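Local atomic coordinates of VP2 (PDB entry 7L0Y), a protein that self-assembles into the T=1 icosahedral capsid of human bocavirus 1, a shell of 60 capsid protein copies about 26 nm across. Residues A[24-29]-A[88-93]; A[47-52]-A[199-204]; A[73-78]-A[144-149]. All coordinates share one frame; numbering follows the deposited sequence.

Contact 1 (A[24-29]-A[88-93])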
loop_
_atom_site.group_PDB
_atom_site.type_symbol
_atom_site.label_atom_id
_atom_site.label_comp_id
_atom_site.label_asym_id
_atom_site.label_seq_id
_atom_site.Cartn_x
_atom_site.Cartn_y
_atom_site.Cartn_z
ATOM N N SER A 24 34.908 -86.293 -6.353
ATOM C CA SER A 24 34.934 -85.603 -5.083
ATOM C C SER A 24 35.640 -84.272 -5.232
ATOM O O SER A 24 36.469 -84.083 -6.121
ATOM C CB SER A 24 35.629 -86.430 -4.029
ATOM O OG SER A 24 36.973 -86.624 -4.401
ATOM N N HIS A 25 35.292 -83.346 -4.354
ATOM C CA HIS A 25 36.000 -82.091 -4.215
ATOM C C HIS A 25 36.481 -81.967 -2.780
ATOM O O HIS A 25 35.683 -82.067 -1.847
ATOM C CB HIS A 25 35.112 -80.909 -4.587
ATOM C CG HIS A 25 35.817 -79.598 -4.510
ATOM N ND1 HIS A 25 36.880 -79.280 -5.327
ATOM C CD2 HIS A 25 35.646 -78.540 -3.685
ATOM C CE1 HIS A 25 37.319 -78.073 -5.022
ATOM N NE2 HIS A 25 36.588 -77.603 -4.029
ATOM N N PHE A 26 37.776 -81.756 -2.607
ATOM C CA PHE A 26 38.378 -81.585 -1.293
ATOM C C PHE A 26 38.637 -80.119 -1.011
ATOM O O PHE A 26 39.030 -79.361 -1.899
ATOM C CB PHE A 26 39.686 -82.362 -1.183
ATOM C CG PHE A 26 39.505 -83.830 -1.091
ATOM C CD1 PHE A 26 39.457 -84.449 0.137
ATOM C CD2 PHE A 26 39.339 -84.588 -2.225
ATOM C CE1 PHE A 26 39.285 -85.793 0.235
ATOM C CE2 PHE A 26 39.160 -85.934 -2.134
ATOM C CZ PHE A 26 39.130 -86.539 -0.901
ATOM N N SER A 27 38.410 -79.729 0.233
ATOM C CA SER A 27 38.690 -78.389 0.712
ATOM C C SER A 27 39.250 -78.512 2.120
ATOM O O SER A 27 39.510 -79.612 2.608
ATOM C CB SER A 27 37.434 -77.519 0.673
ATOM O OG SER A 27 37.675 -76.250 1.237
ATOM N N ASP A 28 39.448 -77.371 2.770
ATOM C CA ASP A 28 39.880 -77.400 4.160
ATOM C C ASP A 28 38.732 -77.766 5.084
ATOM O O ASP A 28 38.887 -78.606 5.976
ATOM C CB ASP A 28 40.495 -76.061 4.554
ATOM C CG ASP A 28 41.922 -75.917 4.077
ATOM O OD1 ASP A 28 42.526 -76.949 3.730
ATOM O OD2 ASP A 28 42.449 -74.784 4.065
ATOM N N LYS A 29 37.582 -77.119 4.917
ATOM C CA LYS A 29 36.454 -77.385 5.793
ATOM C C LYS A 29 35.463 -78.394 5.243
ATOM O O LYS A 29 34.634 -78.892 6.008
ATOM C CB LYS A 29 35.711 -76.083 6.108
ATOM C CG LYS A 29 36.246 -75.346 7.317
ATOM C CD LYS A 29 37.644 -74.827 7.073
ATOM C CE LYS A 29 38.191 -74.118 8.295
ATOM N NZ LYS A 29 39.580 -73.622 8.080
ATOM N N TRP A 88 39.441 -91.843 -0.256
ATOM C CA TRP A 88 39.513 -92.314 1.116
ATOM C C TRP A 88 40.918 -92.162 1.672
ATOM O O TRP A 88 41.095 -91.756 2.824
ATOM C CB TRP A 88 39.068 -93.768 1.187
ATOM C CG TRP A 88 39.109 -94.308 2.559
ATOM C CD1 TRP A 88 40.060 -95.100 3.091
ATOM C CD2 TRP A 88 38.145 -94.092 3.583
ATOM N NE1 TRP A 88 39.761 -95.395 4.384
ATOM C CE2 TRP A 88 38.582 -94.786 4.712
ATOM C CE3 TRP A 88 36.947 -93.383 3.651
ATOM C CZ2 TRP A 88 37.870 -94.794 5.899
ATOM C CZ3 TRP A 88 36.245 -93.393 4.825
ATOM C CH2 TRP A 88 36.705 -94.093 5.934
ATOM N N GLN A 89 41.924 -92.504 0.873
ATOM C CA GLN A 89 43.308 -92.280 1.265
ATOM C C GLN A 89 43.539 -90.826 1.620
ATOM O O GLN A 89 44.153 -90.513 2.640
ATOM C CB GLN A 89 44.242 -92.666 0.128
ATOM C CG GLN A 89 45.698 -92.773 0.515
ATOM C CD GLN A 89 46.588 -92.832 -0.691
ATOM O OE1 GLN A 89 46.132 -92.605 -1.802
ATOM N NE2 GLN A 89 47.844 -93.182 -0.495
ATOM N N ARG A 90 43.058 -89.924 0.781
ATOM C CA ARG A 90 43.281 -88.511 1.020
ATOM C C ARG A 90 42.557 -88.052 2.271
ATOM O O ARG A 90 43.058 -87.205 3.013
ATOM C CB ARG A 90 42.824 -87.714 -0.189
ATOM C CG ARG A 90 43.233 -86.290 -0.138
ATOM C CD ARG A 90 42.887 -85.636 -1.416
ATOM N NE ARG A 90 43.545 -84.355 -1.534
ATOM C CZ ARG A 90 43.588 -83.659 -2.654
ATOM N NH1 ARG A 90 42.989 -84.127 -3.734
ATOM N NH2 ARG A 90 44.233 -82.505 -2.694
ATOM N N LEU A 91 41.376 -88.607 2.522
ATOM C CA LEU A 91 40.628 -88.257 3.717
ATOM C C LEU A 91 41.366 -88.693 4.972
ATOM O O LEU A 91 41.502 -87.920 5.923
ATOM C CB LEU A 91 39.252 -88.904 3.656
ATOM C CG LEU A 91 38.287 -88.629 4.799
ATOM C CD1 LEU A 91 37.830 -87.199 4.739
ATOM C CD2 LEU A 91 37.137 -89.592 4.743
ATOM N N THR A 92 41.851 -89.927 4.997
ATOM C CA THR A 92 42.481 -90.451 6.197
ATOM C C THR A 92 43.916 -89.986 6.363
ATOM O O THR A 92 44.447 -90.058 7.471
ATOM C CB THR A 92 42.428 -91.980 6.201
ATOM O OG1 THR A 92 43.054 -92.488 5.022
ATOM C CG2 THR A 92 41.001 -92.459 6.250
ATOM N N ASN A 93 44.565 -89.531 5.298
ATOM C CA ASN A 93 45.889 -88.950 5.462
ATOM C C ASN A 93 45.830 -87.487 5.876
ATOM O O ASN A 93 46.678 -87.033 6.647
ATOM C CB ASN A 93 46.705 -89.110 4.184
ATOM C CG ASN A 93 47.229 -90.516 4.002
ATOM O OD1 ASN A 93 47.356 -91.264 4.961
ATOM N ND2 ASN A 93 47.556 -90.871 2.775
#
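Phe-26, the last residue of strand 23-26, lays one face of its ring against the aliphatic chain of Arg-90 on helix 85-94. The centre of that face is taken by Arg-90 CD, which stands 3.6 Å from the Phe-26 ring centroid and 4° off the ring normal, a CH-pi contact in which all six ring carbons are about equally far from the methylene. The arginine follows the ring lengthwise. Its CB lies 3.9 Å from Phe-26 CZ at the outer rim, and NE arrives 4.1 Å from Phe-26 CG, so the chain runs back over the ring toward the strand that bears it. With CG anti to its backbone N (chi1 -170°) and the chain extended to NE, Arg-90 spans the ring from rim to root. Beyond the ring, the guanidinium is tilted 25° from the phenyl plane, with Phe-26 CB over one of its faces. Leu-91 adds a looser, oblique approach, its N 4.2 Å from Phe-26 CE1.

The guanidinium of Arg-90 also reaches a neighbouring subunit, where NH2 bonds to Tyr-463 O and the group makes a cation-pi contact with the Tyr-463 ring. Phe-26 thus flanks an arginine whose charged tip reaches across a subunit boundary. Asp-28, salt-bridged to Arg-462 of its own chain, comes close to Asp-28 of the neighbouring subunit, consistent with a nearby twofold axis. Strand 23-26 against helix 85-94 is consistent with the parvovirus capsid fold, in which a short helix accompanies the jelly-roll core at the icosahedral twofold.

Contact 2 (A[47-52]-A[199-204])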
loop_
_atom_site.group_PDB
_atom_site.type_symbol
_atom_site.label_atom_id
_atom_site.label_comp_id
_atom_site.label_asym_id
_atom_site.label_seq_id
_atom_site.Cartn_x
_atom_site.Cartn_y
_atom_site.Cartn_z
ATOM N N HIS A 47 4.298 -109.566 -6.190
ATOM C CA HIS A 47 3.440 -108.489 -5.700
ATOM C C HIS A 47 2.675 -108.870 -4.441
ATOM O O HIS A 47 1.604 -108.330 -4.175
ATOM C CB HIS A 47 2.464 -108.020 -6.778
ATOM C CG HIS A 47 3.125 -107.366 -7.945
ATOM N ND1 HIS A 47 3.692 -106.114 -7.867
ATOM C CD2 HIS A 47 3.318 -107.791 -9.214
ATOM C CE1 HIS A 47 4.198 -105.792 -9.042
ATOM N NE2 HIS A 47 3.983 -106.790 -9.876
ATOM N N LEU A 48 3.209 -109.775 -3.637
ATOM C CA LEU A 48 2.515 -110.212 -2.439
ATOM C C LEU A 48 3.321 -109.878 -1.196
ATOM O O LEU A 48 4.545 -109.779 -1.223
ATOM C CB LEU A 48 2.223 -111.715 -2.481
ATOM C CG LEU A 48 1.185 -112.143 -3.509
ATOM C CD1 LEU A 48 1.083 -113.640 -3.538
ATOM C CD2 LEU A 48 -0.148 -111.525 -3.164
ATOM N N TYR A 49 2.604 -109.689 -0.101
ATOM C CA TYR A 49 3.164 -109.764 1.237
ATOM C C TYR A 49 3.003 -111.185 1.743
ATOM O O TYR A 49 1.886 -111.694 1.820
ATOM C CB TYR A 49 2.473 -108.790 2.183
ATOM C CG TYR A 49 2.841 -107.351 1.994
ATOM C CD1 TYR A 49 3.809 -106.768 2.778
ATOM C CD2 TYR A 49 2.234 -106.580 1.025
ATOM C CE1 TYR A 49 4.141 -105.463 2.629
ATOM C CE2 TYR A 49 2.570 -105.269 0.860
ATOM C CZ TYR A 49 3.526 -104.715 1.668
ATOM O OH TYR A 49 3.876 -103.402 1.525
ATOM N N LYS A 50 4.116 -111.821 2.065
ATOM C CA LYS A 50 4.130 -113.182 2.562
ATOM C C LYS A 50 4.811 -113.183 3.917
ATOM O O LYS A 50 5.590 -112.289 4.236
ATOM C CB LYS A 50 4.879 -114.114 1.609
ATOM C CG LYS A 50 4.290 -114.181 0.228
ATOM C CD LYS A 50 5.194 -114.944 -0.707
ATOM C CE LYS A 50 4.628 -114.959 -2.106
ATOM N NZ LYS A 50 5.548 -115.617 -3.069
ATOM N N THR A 51 4.516 -114.195 4.719
ATOM C CA THR A 51 5.278 -114.467 5.926
ATOM C C THR A 51 5.931 -115.830 5.780
ATOM O O THR A 51 5.517 -116.629 4.942
ATOM C CB THR A 51 4.408 -114.418 7.178
ATOM O OG1 THR A 51 3.351 -115.369 7.059
ATOM C CG2 THR A 51 3.821 -113.031 7.370
ATOM N N GLU A 52 6.993 -116.064 6.532
ATOM C CA GLU A 52 7.685 -117.344 6.510
ATOM C C GLU A 52 8.140 -117.651 7.918
ATOM O O GLU A 52 8.648 -116.766 8.608
ATOM C CB GLU A 52 8.893 -117.331 5.567
ATOM C CG GLU A 52 8.553 -117.126 4.107
ATOM C CD GLU A 52 8.423 -115.662 3.743
ATOM O OE1 GLU A 52 8.624 -114.805 4.626
ATOM O OE2 GLU A 52 8.104 -115.370 2.574
ATOM N N PHE A 199 1.925 -105.848 11.695
ATOM C CA PHE A 199 2.037 -106.070 10.269
ATOM C C PHE A 199 2.120 -104.723 9.584
ATOM O O PHE A 199 1.351 -103.815 9.895
ATOM C CB PHE A 199 0.878 -106.915 9.752
ATOM C CG PHE A 199 0.854 -107.046 8.281
ATOM C CD1 PHE A 199 1.965 -107.496 7.608
ATOM C CD2 PHE A 199 -0.308 -106.845 7.577
ATOM C CE1 PHE A 199 1.949 -107.627 6.253
ATOM C CE2 PHE A 199 -0.336 -107.002 6.225
ATOM C CZ PHE A 199 0.796 -107.398 5.562
ATOM N N PHE A 200 3.080 -104.587 8.689
ATOM C CA PHE A 200 3.377 -103.320 8.055
ATOM C C PHE A 200 3.239 -103.446 6.553
ATOM O O PHE A 200 3.776 -104.365 5.936
ATOM C CB PHE A 200 4.770 -102.841 8.416
ATOM C CG PHE A 200 4.932 -102.538 9.858
ATOM C CD1 PHE A 200 4.555 -101.313 10.362
ATOM C CD2 PHE A 200 5.446 -103.481 10.718
ATOM C CE1 PHE A 200 4.697 -101.033 11.684
ATOM C CE2 PHE A 200 5.589 -103.203 12.046
ATOM C CZ PHE A 200 5.215 -101.978 12.531
ATOM N N LEU A 201 2.496 -102.518 5.992
ATOM C CA LEU A 201 2.287 -102.377 4.569
ATOM C C LEU A 201 2.831 -101.022 4.188
ATOM O O LEU A 201 2.483 -100.021 4.812
ATOM C CB LEU A 201 0.809 -102.444 4.236
ATOM C CG LEU A 201 0.156 -103.756 4.607
ATOM C CD1 LEU A 201 -1.347 -103.656 4.511
ATOM C CD2 LEU A 201 0.673 -104.746 3.632
ATOM N N LEU A 202 3.682 -100.974 3.175
ATOM C CA LEU A 202 4.182 -99.668 2.795
ATOM C C LEU A 202 3.098 -98.835 2.131
ATOM O O LEU A 202 3.196 -97.608 2.123
ATOM C CB LEU A 202 5.400 -99.801 1.885
ATOM C CG LEU A 202 6.731 -100.219 2.524
ATOM C CD1 LEU A 202 6.949 -99.455 3.800
ATOM C CD2 LEU A 202 6.739 -101.690 2.846
ATOM N N GLU A 203 2.055 -99.475 1.607
ATOM C CA GLU A 203 0.909 -98.846 0.959
ATOM C C GLU A 203 0.088 -98.004 1.905
ATOM O O GLU A 203 -0.770 -97.242 1.463
ATOM C CB GLU A 203 0.033 -99.926 0.331
ATOM C CG GLU A 203 0.668 -100.614 -0.864
ATOM C CD GLU A 203 1.736 -101.619 -0.483
ATOM O OE1 GLU A 203 2.044 -101.748 0.713
ATOM O OE2 GLU A 203 2.282 -102.278 -1.386
ATOM N N ASN A 204 0.340 -98.132 3.194
ATOM C CA ASN A 204 -0.323 -97.388 4.245
ATOM C C ASN A 204 0.131 -95.937 4.308
ATOM O O ASN A 204 -0.331 -95.198 5.177
ATOM C CB ASN A 204 -0.055 -98.104 5.569
ATOM C CG ASN A 204 -1.059 -97.771 6.628
ATOM O OD1 ASN A 204 -2.221 -97.503 6.334
ATOM N ND2 ASN A 204 -0.625 -97.802 7.875
#
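The ring of Tyr-49 points into the loop 199-204, with Leu-201 and Phe-199 on the same side of its plane and Glu-203 at its hydroxyl end. Leu-201 CD2 sits over the middle of one face, 3.4 Å from the Tyr-49 centroid and 10° off the normal, in a CH-pi contact. Phe-199 turns its edge toward the face of Tyr-49, the planes at 89°, in an offset edge-to-face pair with centroids 5.7 Å apart. The rim of Phe-199 also reaches the root of the tyrosine, with CZ 4.0 Å from Tyr-49 CB. Phe-199 can present this rim because its CG lies opposite the backbone N (chi1 173°).

At the far end of the tyrosine, Glu-203 approaches from the opposing direction and places its carboxylate near the phenol plane at the edge of the ring. Tyr-49 OH donates to Glu-203 OE1 over 2.6 Å, and OE1 accepts on its syn lone pair, the side of OE2. A bend at chi2 carries the carboxylate to the hydroxyl. Leu-202 also comes close here, its CD2 3.6 Å from Tyr-49 OH.

Trp-71 NE1 bonds to Glu-203 OE2, so each carboxylate oxygen has its own donor. Tyr-159 of a neighbouring subunit packs against both Tyr-49 and Leu-201. For a buried carboxylate, two neutral donors of this kind would probably offset part of the cost of a charge. The phenol is thus held by carbon contacts over its ring and by a directed bond at its hydroxyl.

Contact 3 (A[73-78]-A[144-149]); sequences YFNFNQ and NASHPW
Segments 73-78 and 144-149 run in the same general direction and approach most closely near their starts, with Tyr-73 CA 7.0 Å from Ala-145 CA and Asn-75 CA 6.5 Å from Ser-146 CA. The first leaves strand 71-74 and continues without regular structure; the second is loop throughout. Their backbones are not joined by hydrogen bonds, and the contact is made by side chains. Tyr-73, Asn-75 and Asn-77 project toward the loop, whereas Phe-74 and Phe-76 point away from it.

Ala-145 covers one face of the Tyr-73 ring. Its CB lies 3.6 Å from the centroid and 16° off the normal, displaced toward the CG end, where the separation from Tyr-73 CG is 3.5 Å. Tyr-73 holds CG between its backbone N and carbonyl carbon (chi1 63°). At the other end of the ring, Ala-145 O is 3.6 Å from Tyr-73 CZ, while the hydroxyl itself bonds to Asp-152 OD2.

One step along, Ser-146 OG sits at the Asn-75 amide, 2.9 Å from Asn-75 OD1 and 3.0 Å from Asn-75 ND2. Separately, Asn-75 OD1 takes a weak bond from Asn-77 N, which ties the amide to its own backbone. Within the loop, His-147 ND1 bonds to Pro-148 O, in the carbonyl plane but 32° out of the imidazole plane.

Tyr-73 and Ala-145 together rest on Thr-424 of strand 424-429 and Tyr-167 of strand 161-169. On the reverse side, Phe-74 packs against those same two strands and against strand 446-462.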
loop_
_atom_site.group_PDB
_atom_site.type_symbol
_atom_site.label_atom_id
_atom_site.label_comp_id
_atom_site.label_asym_id
_atom_site.label_seq_id
_atom_site.Cartn_x
_atom_site.Cartn_y
_atom_site.Cartn_z
ATOM N N TYR A 73 14.610 -101.645 -1.751
ATOM C CA TYR A 73 15.078 -100.444 -1.084
ATOM C C TYR A 73 16.514 -100.141 -1.477
ATOM O O TYR A 73 17.258 -101.010 -1.922
ATOM C CB TYR A 73 14.960 -100.585 0.436
ATOM C CG TYR A 73 15.822 -101.677 0.999
ATOM C CD1 TYR A 73 17.085 -101.402 1.490
ATOM C CD2 TYR A 73 15.386 -102.987 1.011
ATOM C CE1 TYR A 73 17.869 -102.387 1.988
ATOM C CE2 TYR A 73 16.168 -103.980 1.507
ATOM C CZ TYR A 73 17.408 -103.679 1.994
ATOM O OH TYR A 73 18.196 -104.679 2.499
ATOM N N PHE A 74 16.883 -98.878 -1.299
ATOM C CA PHE A 74 18.242 -98.395 -1.471
ATOM C C PHE A 74 18.971 -98.406 -0.138
ATOM O O PHE A 74 18.442 -97.940 0.872
ATOM C CB PHE A 74 18.253 -96.981 -2.048
ATOM C CG PHE A 74 17.745 -96.895 -3.443
ATOM C CD1 PHE A 74 18.590 -97.091 -4.506
ATOM C CD2 PHE A 74 16.421 -96.624 -3.698
ATOM C CE1 PHE A 74 18.127 -97.041 -5.794
ATOM C CE2 PHE A 74 15.959 -96.556 -4.990
ATOM C CZ PHE A 74 16.814 -96.760 -6.038
ATOM N N ASN A 75 20.185 -98.942 -0.140
ATOM C CA ASN A 75 21.049 -98.945 1.032
ATOM C C ASN A 75 22.340 -98.211 0.705
ATOM O O ASN A 75 23.163 -98.704 -0.070
ATOM C CB ASN A 75 21.337 -100.365 1.492
ATOM C CG ASN A 75 22.106 -100.401 2.777
ATOM O OD1 ASN A 75 22.020 -99.485 3.586
ATOM N ND2 ASN A 75 22.864 -101.460 2.980
ATOM N N PHE A 76 22.520 -97.040 1.301
ATOM C CA PHE A 76 23.713 -96.232 1.103
ATOM C C PHE A 76 24.739 -96.380 2.212
ATOM O O PHE A 76 25.724 -95.644 2.216
ATOM C CB PHE A 76 23.330 -94.769 0.941
ATOM C CG PHE A 76 22.537 -94.507 -0.280
ATOM C CD1 PHE A 76 23.163 -94.292 -1.486
ATOM C CD2 PHE A 76 21.161 -94.526 -0.237
ATOM C CE1 PHE A 76 22.429 -94.066 -2.613
ATOM C CE2 PHE A 76 20.430 -94.306 -1.360
ATOM C CZ PHE A 76 21.060 -94.075 -2.550
ATOM N N ASN A 77 24.540 -97.291 3.160
ATOM C CA ASN A 77 25.313 -97.229 4.393
ATOM C C ASN A 77 26.596 -98.050 4.252
ATOM O O ASN A 77 26.652 -99.249 4.521
ATOM C CB ASN A 77 24.448 -97.728 5.536
ATOM C CG ASN A 77 25.063 -97.505 6.875
ATOM O OD1 ASN A 77 25.822 -96.569 7.071
ATOM N ND2 ASN A 77 24.732 -98.362 7.816
ATOM N N GLN A 78 27.665 -97.332 3.924
ATOM C CA GLN A 78 29.027 -97.836 3.861
ATOM C C GLN A 78 29.892 -96.712 3.314
ATOM O O GLN A 78 29.396 -95.856 2.587
ATOM C CB GLN A 78 29.128 -99.086 2.981
ATOM C CG GLN A 78 30.480 -99.733 2.970
ATOM C CD GLN A 78 30.470 -101.079 2.318
ATOM O OE1 GLN A 78 29.417 -101.647 2.071
ATOM N NE2 GLN A 78 31.649 -101.590 1.998
ATOM N N ASN A 144 13.157 -100.998 9.926
ATOM C CA ASN A 144 14.312 -100.617 9.130
ATOM C C ASN A 144 14.558 -101.639 8.033
ATOM O O ASN A 144 14.453 -102.846 8.252
ATOM C CB ASN A 144 15.552 -100.485 10.002
ATOM C CG ASN A 144 15.884 -101.759 10.722
ATOM O OD1 ASN A 144 15.012 -102.587 10.957
ATOM N ND2 ASN A 144 17.155 -101.953 11.024
ATOM N N ALA A 145 14.880 -101.146 6.844
ATOM C CA ALA A 145 15.128 -102.043 5.729
ATOM C C ALA A 145 16.509 -102.651 5.812
ATOM O O ALA A 145 16.695 -103.826 5.488
ATOM C CB ALA A 145 14.961 -101.297 4.411
ATOM N N SER A 146 17.480 -101.875 6.261
ATOM C CA SER A 146 18.869 -102.257 6.181
ATOM C C SER A 146 19.433 -102.445 7.576
ATOM O O SER A 146 18.974 -101.848 8.549
ATOM C CB SER A 146 19.680 -101.214 5.424
ATOM O OG SER A 146 21.046 -101.561 5.425
ATOM N N HIS A 147 20.438 -103.298 7.647
ATOM C CA HIS A 147 21.196 -103.572 8.846
ATOM C C HIS A 147 22.666 -103.461 8.489
ATOM O O HIS A 147 23.053 -103.780 7.365
ATOM C CB HIS A 147 20.857 -104.969 9.378
ATOM C CG HIS A 147 21.430 -105.266 10.722
ATOM N ND1 HIS A 147 22.663 -105.854 10.893
ATOM C CD2 HIS A 147 20.953 -105.025 11.964
ATOM C CE1 HIS A 147 22.910 -105.985 12.181
ATOM N NE2 HIS A 147 21.889 -105.489 12.853
ATOM N N PRO A 148 23.496 -102.955 9.394
ATOM C CA PRO A 148 24.915 -102.806 9.070
ATOM C C PRO A 148 25.540 -104.121 8.636
ATOM O O PRO A 148 25.129 -105.200 9.061
ATOM C CB PRO A 148 25.519 -102.299 10.380
ATOM C CG PRO A 148 24.404 -101.573 11.022
ATOM C CD PRO A 148 23.160 -102.329 10.684
ATOM N N TRP A 149 26.542 -104.008 7.766
ATOM C CA TRP A 149 27.292 -105.118 7.183
ATOM C C TRP A 149 26.466 -105.976 6.241
ATOM O O TRP A 149 26.797 -107.140 6.020
ATOM C CB TRP A 149 27.914 -106.008 8.261
ATOM C CG TRP A 149 28.926 -105.314 9.070
ATOM C CD1 TRP A 149 28.766 -104.796 10.311
ATOM C CD2 TRP A 149 30.260 -105.021 8.679
ATOM N NE1 TRP A 149 29.927 -104.215 10.733
ATOM C CE2 TRP A 149 30.864 -104.339 9.744
ATOM C CE3 TRP A 149 31.011 -105.279 7.533
ATOM C CZ2 TRP A 149 32.175 -103.907 9.696
ATOM C CZ3 TRP A 149 32.308 -104.849 7.488
ATOM C CH2 TRP A 149 32.880 -104.175 8.558
#

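From the N terminus, contact 1 opens at 24-29 and closes at 88-93. Contact 2 opens within that interval, at 47-52, and ends only at 199-204, so the two cross; their centres lie about 43 Å apart, on opposite sides of the chain's centre. Contact 3 begins at 73-78, before contact 1 has closed, and so crosses it, but its return at 144-149 falls within contact 2's span. Contact 1 borders a neighbouring subunit, while contacts 2 and 3, about 19 Å apart between centres, both touch the same other copy of the protein. They join strand 23-26 to helix 85-94, the chain leading into strand 50-53 to the loop 199-204, and strand 71-74 to the loop 144-149.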